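DyP (Bjerkandera adusta, PDB 3VXJ) binds heme b and probably works as a peroxidase of the dye-decolorizing family, caught here with 2,6-dimethoxyphenol. Local coordinates at residues A99-D104 with Q370-A375; N365-Q370 with G425-L430. All coordinates share one frame; numbering follows the deposited sequence.

Interaction 1: A99-D104 with Q370-A375; sequences ANLGDD and QQINWA. With HEM (protoporphyrin IX containing Fe), chain B.
Leu-101 and Ile-372 bring the two backbones nearest, their CA atoms 5.9 Å apart, where the end of helix 98-101 meets helix 367-375, the helix that carries heme-pocket residues Gln-370 and Gln-371. The short helix stops in a Schellman motif: Gly-102 takes a positive phi of 99°, and its N bonds back to Ala-99 O at 3.0 Å. No hydrogen bond joins the two segments; contact is by van der Waals packing of side chains on each other and on backbone carbonyls. Ile-372 reaches across with its CG1 branch: chi1 of -62° and an extended chi2 carry CD1 to 3.5 Å from the carbonyl oxygen Asn-100 O. Leu-101 crosses both Gln-371 and Ile-372 at about a right angle; its CD2 methyl lies 4.1 Å from Ile-372 CD1 and equally close to Gln-371 CG. In Gln-371, chi1 (-175°) sets CG against the leucine, and a bend at chi2 turns the amide away. There NE2 bonds to Ile-394 O and Asn-376 OD1, OE1 lies 3.8 Å from heme CBC, and Leu-101 O is itself gripped by Asn-376 ND2 and Gln-396 NE2. The preceding residue, Gln-370, also faces the heme: it gives its NE2 to Phe-325 O, and its OE1 sits 3.4 Å from the vinyl carbon CAC of the heme.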
loop_
_atom_site.group_PDB
_atom_site.type_symbol
_atom_site.label_atom_id
_atom_site.label_comp_id
_atom_site.label_asym_id
_atom_site.label_seq_id
_atom_site.Cartn_x
_atom_site.Cartn_y
_atom_site.Cartn_z
ATOM N N ALA A 99 14.206 -11.525 -0.652
ATOM C CA ALA A 99 14.282 -12.708 0.190
ATOM C C ALA A 99 14.050 -12.357 1.664
ATOM O O ALA A 99 13.411 -13.125 2.388
ATOM C CB ALA A 99 15.610 -13.428 -0.010
ATOM N N ASN A 100 14.541 -11.200 2.106
ATOM C CA ASN A 100 14.298 -10.747 3.475
ATOM C C ASN A 100 12.830 -10.536 3.765
ATOM O O ASN A 100 12.382 -10.752 4.889
ATOM C CB ASN A 100 15.059 -9.467 3.795
ATOM C CG ASN A 100 16.552 -9.642 3.729
ATOM O OD1 ASN A 100 17.096 -10.664 4.167
ATOM N ND2 ASN A 100 17.233 -8.649 3.192
ATOM N N LEU A 101 12.090 -10.101 2.746
ATOM C CA LEU A 101 10.647 -9.897 2.868
ATOM C C LEU A 101 9.875 -11.211 2.903
ATOM O O LEU A 101 8.696 -11.220 3.264
ATOM C CB LEU A 101 10.117 -9.013 1.732
ATOM C CG LEU A 101 10.762 -7.631 1.549
ATOM C CD1 LEU A 101 10.322 -6.990 0.233
ATOM C CD2 LEU A 101 10.432 -6.721 2.740
ATOM N N GLY A 102 10.536 -12.311 2.532
ATOM C CA GLY A 102 9.896 -13.628 2.498
ATOM C C GLY A 102 9.448 -14.065 1.115
ATOM O O GLY A 102 8.805 -15.107 0.965
ATOM N N ASP A 103 9.787 -13.265 0.105
ATOM C CA ASP A 103 9.360 -13.534 -1.270
ATOM C C ASP A 103 9.944 -14.823 -1.825
ATOM O O ASP A 103 11.111 -15.166 -1.572
ATOM C CB ASP A 103 9.827 -12.423 -2.215
ATOM C CG ASP A 103 9.098 -11.107 -2.030
ATOM O OD1 ASP A 103 8.434 -10.873 -0.993
ATOM O OD2 ASP A 103 9.229 -10.273 -2.947
ATOM N N ASP A 104 9.113 -15.515 -2.603
ATOM C CA ASP A 104 9.550 -16.567 -3.497
ATOM C C ASP A 104 10.094 -15.864 -4.731
ATOM O O ASP A 104 9.333 -15.342 -5.546
ATOM C CB ASP A 104 8.351 -17.448 -3.858
ATOM C CG ASP A 104 8.698 -18.563 -4.836
ATOM O OD1 ASP A 104 9.862 -18.644 -5.284
ATOM O OD2 ASP A 104 7.782 -19.359 -5.154
ATOM N N GLN A 370 6.383 -3.413 8.936
ATOM C CA GLN A 370 5.067 -4.044 8.875
ATOM C C GLN A 370 5.145 -5.447 8.285
ATOM O O GLN A 370 4.478 -6.367 8.764
ATOM C CB GLN A 370 4.114 -3.165 8.078
ATOM C CG GLN A 370 3.851 -1.845 8.765
ATOM C CD GLN A 370 3.291 -0.806 7.827
ATOM O OE1 GLN A 370 2.779 -1.125 6.747
ATOM N NE2 GLN A 370 3.386 0.458 8.224
ATOM N N GLN A 371 5.988 -5.619 7.268
ATOM C CA GLN A 371 6.139 -6.904 6.599
ATOM C C GLN A 371 6.944 -7.912 7.429
ATOM O O GLN A 371 6.486 -9.034 7.688
ATOM C CB GLN A 371 6.807 -6.722 5.235
ATOM C CG GLN A 371 6.890 -8.021 4.421
ATOM C CD GLN A 371 5.518 -8.532 4.016
ATOM O OE1 GLN A 371 4.757 -7.818 3.361
ATOM N NE2 GLN A 371 5.179 -9.745 4.442
ATOM N N ILE A 372 8.162 -7.522 7.808
ATOM C CA ILE A 372 9.101 -8.459 8.412
ATOM C C ILE A 372 8.855 -8.594 9.913
ATOM O O ILE A 372 8.549 -9.687 10.408
ATOM C CB ILE A 372 10.552 -8.047 8.158
ATOM C CG1 ILE A 372 10.852 -8.041 6.651
ATOM C CG2 ILE A 372 11.510 -9.001 8.880
ATOM C CD1 ILE A 372 12.259 -7.593 6.296
ATOM N N ASN A 373 9.001 -7.487 10.636
ATOM C CA ASN A 373 8.940 -7.521 12.091
ATOM C C ASN A 373 7.582 -7.935 12.616
ATOM O O ASN A 373 7.484 -8.505 13.698
ATOM C CB ASN A 373 9.295 -6.163 12.684
ATOM C CG ASN A 373 10.679 -5.699 12.293
ATOM O OD1 ASN A 373 10.999 -5.560 11.113
ATOM N ND2 ASN A 373 11.512 -5.439 13.292
ATOM N N TRP A 374 6.547 -7.637 11.841
ATOM C CA TRP A 374 5.186 -7.846 12.285
ATOM C C TRP A 374 4.464 -8.980 11.546
ATOM O O TRP A 374 4.233 -10.038 12.132
ATOM C CB TRP A 374 4.402 -6.529 12.236
ATOM C CG TRP A 374 4.873 -5.527 13.273
ATOM C CD1 TRP A 374 5.700 -5.766 14.346
ATOM C CD2 TRP A 374 4.525 -4.146 13.333
ATOM N NE1 TRP A 374 5.874 -4.613 15.074
ATOM C CE2 TRP A 374 5.171 -3.603 14.468
ATOM C CE3 TRP A 374 3.737 -3.311 12.531
ATOM C CZ2 TRP A 374 5.038 -2.272 14.832
ATOM C CZ3 TRP A 374 3.614 -1.985 12.887
ATOM C CH2 TRP A 374 4.258 -1.474 14.035
ATOM N N ALA A 375 4.126 -8.774 10.272
ATOM C CA ALA A 375 3.342 -9.764 9.526
ATOM C C ALA A 375 3.993 -11.152 9.459
ATOM O O ALA A 375 3.309 -12.157 9.594
ATOM C CB ALA A 375 3.024 -9.243 8.135
HETATM C CHA HEM B . -5.101 -2.043 5.586
HETATM C CHB HEM B . -5.786 -5.068 1.879
HETATM C CHC HEM B . -1.006 -5.627 1.392
HETATM C CHD HEM B . -0.291 -2.577 5.074
HETATM C C1A HEM B . -5.702 -2.838 4.650
HETATM C C2A HEM B . -7.127 -3.027 4.500
HETATM C C3A HEM B . -7.312 -3.877 3.475
HETATM C C4A HEM B . -6.015 -4.218 2.936
HETATM C CMA HEM B . -8.651 -4.394 2.916
HETATM C CAA HEM B . -8.199 -2.406 5.424
HETATM C CBA HEM B . -8.696 -1.020 5.008
HETATM C CGA HEM B . -7.698 0.089 5.246
HETATM O O1A HEM B . -7.429 0.460 6.408
HETATM O O2A HEM B . -7.182 0.639 4.234
HETATM C C1B HEM B . -4.553 -5.476 1.409
HETATM C C2B HEM B . -4.327 -6.378 0.300
HETATM C C3B HEM B . -2.996 -6.530 0.161
HETATM C C4B HEM B . -2.359 -5.715 1.173
HETATM C CMB HEM B . -5.457 -7.035 -0.524
HETATM C CAB HEM B . -2.227 -7.369 -0.881
HETATM C CBB HEM B . -2.758 -7.696 -2.062
HETATM C C1C HEM B . -0.404 -4.886 2.377
HETATM C C2C HEM B . 1.020 -4.840 2.650
HETATM C C3C HEM B . 1.218 -4.005 3.683
HETATM C C4C HEM B . -0.078 -3.499 4.080
HETATM C CMC HEM B . 2.080 -5.622 1.852
HETATM C CAC HEM B . 2.550 -3.592 4.364
HETATM C CBC HEM B . 3.553 -4.463 4.538
HETATM C C1D HEM B . -1.512 -2.113 5.492
HETATM C C2D HEM B . -1.675 -1.065 6.469
HETATM C C3D HEM B . -3.154 -0.910 6.636
HETATM C C4D HEM B . -3.752 -1.868 5.741
HETATM C CMD HEM B . -0.608 -0.259 7.228
HETATM C CAD HEM B . -3.825 0.078 7.602
HETATM C CBD HEM B . -3.819 -0.563 8.986
HETATM C CGD HEM B . -4.416 0.350 10.023
HETATM O O1D HEM B . -5.326 -0.117 10.760
HETATM O O2D HEM B . -3.996 1.525 10.122
HETATM N NA HEM B . -5.062 -3.594 3.700
HETATM N NB HEM B . -3.327 -5.110 1.950
HETATM N NC HEM B . -1.041 -4.085 3.295
HETATM N ND HEM B . -2.760 -2.549 5.053
HETATM FE FE HEM B . -3.046 -3.894 3.539
HETATM O O HOH W 1 -3.094 -2.340 2.293
#

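Interaction 2: N365-Q370 with G425-L430. With HEM (protoporphyrin IX containing Fe), chain B.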
loop_
_atom_site.group_PDB
_atom_site.type_symbol
_atom_site.label_atom_id
_atom_site.label_comp_id
_atom_site.label_asym_id
_atom_site.label_seq_id
_atom_site.Cartn_x
_atom_site.Cartn_y
_atom_site.Cartn_z
ATOM N N ASN A 365 11.128 1.322 8.670
ATOM C CA ASN A 365 10.164 1.572 9.736
ATOM C C ASN A 365 8.708 1.479 9.284
ATOM O O ASN A 365 7.815 1.386 10.120
ATOM C CB ASN A 365 10.399 2.952 10.356
ATOM C CG ASN A 365 11.616 2.995 11.233
ATOM O OD1 ASN A 365 12.230 1.959 11.538
ATOM N ND2 ASN A 365 11.970 4.193 11.662
ATOM N N GLY A 366 8.465 1.539 7.978
ATOM C CA GLY A 366 7.099 1.543 7.453
ATOM C C GLY A 366 6.789 0.196 6.849
ATOM O O GLY A 366 6.688 -0.794 7.568
ATOM N N PHE A 367 6.707 0.154 5.521
ATOM C CA PHE A 367 6.501 -1.080 4.777
ATOM C C PHE A 367 7.299 -2.266 5.323
ATOM O O PHE A 367 6.749 -3.339 5.564
ATOM C CB PHE A 367 6.883 -0.862 3.310
ATOM C CG PHE A 367 7.012 -2.142 2.535
ATOM C CD1 PHE A 367 5.888 -2.927 2.257
ATOM C CD2 PHE A 367 8.269 -2.618 2.155
ATOM C CE1 PHE A 367 6.019 -4.142 1.576
ATOM C CE2 PHE A 367 8.399 -3.815 1.469
ATOM C CZ PHE A 367 7.275 -4.588 1.190
ATOM N N ARG A 368 8.608 -2.088 5.466
ATOM C CA ARG A 368 9.467 -3.216 5.769
ATOM C C ARG A 368 9.259 -3.745 7.182
ATOM O O ARG A 368 9.334 -4.951 7.420
ATOM C CB ARG A 368 10.923 -2.831 5.525
ATOM C CG ARG A 368 11.862 -3.995 5.437
ATOM C CD ARG A 368 13.214 -3.476 4.982
ATOM N NE ARG A 368 14.168 -4.548 4.725
ATOM C CZ ARG A 368 14.902 -5.151 5.657
ATOM N NH1 ARG A 368 14.810 -4.787 6.932
ATOM N NH2 ARG A 368 15.740 -6.119 5.306
ATOM N N PHE A 369 9.001 -2.829 8.118
ATOM C CA PHE A 369 8.721 -3.188 9.515
ATOM C C PHE A 369 7.393 -3.928 9.629
ATOM O O PHE A 369 7.292 -4.939 10.327
ATOM C CB PHE A 369 8.698 -1.925 10.370
ATOM C CG PHE A 369 9.093 -2.142 11.800
ATOM C CD1 PHE A 369 10.421 -2.031 12.187
ATOM C CD2 PHE A 369 8.137 -2.426 12.766
ATOM C CE1 PHE A 369 10.796 -2.213 13.510
ATOM C CE2 PHE A 369 8.515 -2.628 14.095
ATOM C CZ PHE A 369 9.847 -2.509 14.459
ATOM N N GLN A 370 6.383 -3.413 8.936
ATOM C CA GLN A 370 5.067 -4.044 8.875
ATOM C C GLN A 370 5.145 -5.447 8.285
ATOM O O GLN A 370 4.478 -6.367 8.764
ATOM C CB GLN A 370 4.114 -3.165 8.078
ATOM C CG GLN A 370 3.851 -1.845 8.765
ATOM C CD GLN A 370 3.291 -0.806 7.827
ATOM O OE1 GLN A 370 2.779 -1.125 6.747
ATOM N NE2 GLN A 370 3.386 0.458 8.224
ATOM N N GLY A 425 8.749 -5.513 -7.521
ATOM C CA GLY A 425 8.595 -4.286 -6.769
ATOM C C GLY A 425 9.891 -3.515 -6.781
ATOM O O GLY A 425 10.922 -4.016 -7.241
ATOM N N GLU A 426 9.839 -2.292 -6.272
ATOM C CA GLU A 426 11.025 -1.464 -6.189
ATOM C C GLU A 426 10.868 -0.424 -5.094
ATOM O O GLU A 426 9.748 -0.102 -4.669
ATOM C CB GLU A 426 11.341 -0.819 -7.558
ATOM C CG GLU A 426 12.699 -0.114 -7.663
ATOM C CD GLU A 426 13.849 -1.009 -7.219
ATOM O OE1 GLU A 426 14.491 -1.644 -8.095
ATOM O OE2 GLU A 426 14.097 -1.091 -5.996
ATOM N N TYR A 427 12.004 0.089 -4.636
ATOM C CA TYR A 427 12.055 1.199 -3.700
ATOM C C TYR A 427 12.424 2.460 -4.469
ATOM O O TYR A 427 13.467 2.501 -5.139
ATOM C CB TYR A 427 13.103 0.914 -2.616
ATOM C CG TYR A 427 12.838 -0.282 -1.717
ATOM C CD1 TYR A 427 11.560 -0.534 -1.201
ATOM C CD2 TYR A 427 13.874 -1.142 -1.363
ATOM C CE1 TYR A 427 11.324 -1.626 -0.364
ATOM C CE2 TYR A 427 13.650 -2.229 -0.518
ATOM C CZ TYR A 427 12.371 -2.458 -0.025
ATOM O OH TYR A 427 12.139 -3.527 0.795
ATOM N N PHE A 428 11.559 3.472 -4.376
ATOM C CA PHE A 428 11.729 4.745 -5.083
ATOM C C PHE A 428 11.823 5.897 -4.099
ATOM O O PHE A 428 11.285 5.834 -2.997
ATOM C CB PHE A 428 10.557 5.030 -6.042
ATOM C CG PHE A 428 10.399 4.016 -7.123
ATOM C CD1 PHE A 428 11.240 4.029 -8.236
ATOM C CD2 PHE A 428 9.411 3.040 -7.041
ATOM C CE1 PHE A 428 11.103 3.081 -9.247
ATOM C CE2 PHE A 428 9.260 2.096 -8.053
ATOM C CZ PHE A 428 10.096 2.120 -9.154
ATOM N N PHE A 429 12.487 6.965 -4.517
ATOM C CA PHE A 429 12.419 8.224 -3.793
ATOM C C PHE A 429 11.689 9.256 -4.641
ATOM O O PHE A 429 12.058 9.489 -5.799
ATOM C CB PHE A 429 13.819 8.729 -3.424
ATOM C CG PHE A 429 13.803 10.028 -2.676
ATOM C CD1 PHE A 429 13.346 10.083 -1.369
ATOM C CD2 PHE A 429 14.182 11.216 -3.307
ATOM C CE1 PHE A 429 13.309 11.289 -0.667
ATOM C CE2 PHE A 429 14.153 12.432 -2.610
ATOM C CZ PHE A 429 13.702 12.468 -1.300
ATOM N N LEU A 430 10.663 9.872 -4.052
ATOM C CA LEU A 430 9.930 10.961 -4.700
ATOM C C LEU A 430 10.393 12.278 -4.109
ATOM O O LEU A 430 10.063 12.592 -2.969
ATOM C CB LEU A 430 8.418 10.810 -4.504
ATOM C CG LEU A 430 7.682 9.818 -5.402
ATOM C CD1 LEU A 430 8.038 8.374 -5.066
ATOM C CD2 LEU A 430 6.193 10.042 -5.286
HETATM C CHA HEM B . -5.101 -2.043 5.586
HETATM C CHB HEM B . -5.786 -5.068 1.879
HETATM C CHC HEM B . -1.006 -5.627 1.392
HETATM C CHD HEM B . -0.291 -2.577 5.074
HETATM C C1A HEM B . -5.702 -2.838 4.650
HETATM C C2A HEM B . -7.127 -3.027 4.500
HETATM C C3A HEM B . -7.312 -3.877 3.475
HETATM C C4A HEM B . -6.015 -4.218 2.936
HETATM C CMA HEM B . -8.651 -4.394 2.916
HETATM C CAA HEM B . -8.199 -2.406 5.424
HETATM C CBA HEM B . -8.696 -1.020 5.008
HETATM C CGA HEM B . -7.698 0.089 5.246
HETATM O O1A HEM B . -7.429 0.460 6.408
HETATM O O2A HEM B . -7.182 0.639 4.234
HETATM C C1B HEM B . -4.553 -5.476 1.409
HETATM C C2B HEM B . -4.327 -6.378 0.300
HETATM C C3B HEM B . -2.996 -6.530 0.161
HETATM C C4B HEM B . -2.359 -5.715 1.173
HETATM C CMB HEM B . -5.457 -7.035 -0.524
HETATM C CAB HEM B . -2.227 -7.369 -0.881
HETATM C CBB HEM B . -2.758 -7.696 -2.062
HETATM C C1C HEM B . -0.404 -4.886 2.377
HETATM C C2C HEM B . 1.020 -4.840 2.650
HETATM C C3C HEM B . 1.218 -4.005 3.683
HETATM C C4C HEM B . -0.078 -3.499 4.080
HETATM C CMC HEM B . 2.080 -5.622 1.852
HETATM C CAC HEM B . 2.550 -3.592 4.364
HETATM C CBC HEM B . 3.553 -4.463 4.538
HETATM C C1D HEM B . -1.512 -2.113 5.492
HETATM C C2D HEM B . -1.675 -1.065 6.469
HETATM C C3D HEM B . -3.154 -0.910 6.636
HETATM C C4D HEM B . -3.752 -1.868 5.741
HETATM C CMD HEM B . -0.608 -0.259 7.228
HETATM C CAD HEM B . -3.825 0.078 7.602
HETATM C CBD HEM B . -3.819 -0.563 8.986
HETATM C CGD HEM B . -4.416 0.350 10.023
HETATM O O1D HEM B . -5.326 -0.117 10.760
HETATM O O2D HEM B . -3.996 1.525 10.122
HETATM N NA HEM B . -5.062 -3.594 3.700
HETATM N NB HEM B . -3.327 -5.110 1.950
HETATM N NC HEM B . -1.041 -4.085 3.295
HETATM N ND HEM B . -2.760 -2.549 5.053
HETATM FE FE HEM B . -3.046 -3.894 3.539
HETATM O O HOH W 1 -3.094 -2.340 2.293
#
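Tyr-427 comes to the rim of the Phe-367 ring, its OH lying in the ring plane 3.8 Å from Phe-367 CE2. The two side chains cross at about a right angle, and Tyr-427 CE1, displaced from the phenylalanine plane, stands 4.1 Å from Phe-367 CD2, which lies at the tyrosine's edge. This is the tight part, buried, although the backbones stay well apart: the nearest CA atoms, those of Phe-367 and Tyr-427, are separated by 10.4 Å. A chi1 of 167° swings the Phe-367 ring away from its own amide N and between the tyrosine and the heme, and CD1 rests 3.6 Å from the vinyl carbon CBC. The contact thus joins the first turn of helix 367-375, whose N-cap residue is Gly-366, to strand 420-430, which lies next to 216-225 in the antiparallel sheet of the C-terminal ferredoxin-like half of the DyP fold. Arg-368 makes the looser, partly exposed side. Its extended chain passes with CD 4.3 Å from Tyr-427 OH, and both polar ends go to one acceptor: Arg-368 NE forms a salt bridge with Asp-97 OD2, which also bonds Tyr-427 OH. Back on the strand, Glu-426 OE2 accepts the Tyr-427 N-H on its anti lone pair (N to OE2 2.8 Å) and also bonds Gln-94 N.

How the interactions relate
Interactions 1 and 2 lie about 12 Å apart, centre to centre, on the same helix, 367-375, and share Gln-370. Along the chain their segments alternate: 99-104 comes first, then 365-370 and 370-375, then 425-430. The N-terminal family region meets both the first turn and the middle of the helix, while strand 420-430, from the sheet of the C-terminal half, meets the first turn. The two contacts also touch directly, with Leu-101 CD2 3.8 Å from Phe-367 CE2 and Leu-101 CD1 4.0 Å from Tyr-427 OH. Both reach the heme, so parts of the chain far apart in sequence converge on one helix lining the cofactor pocket.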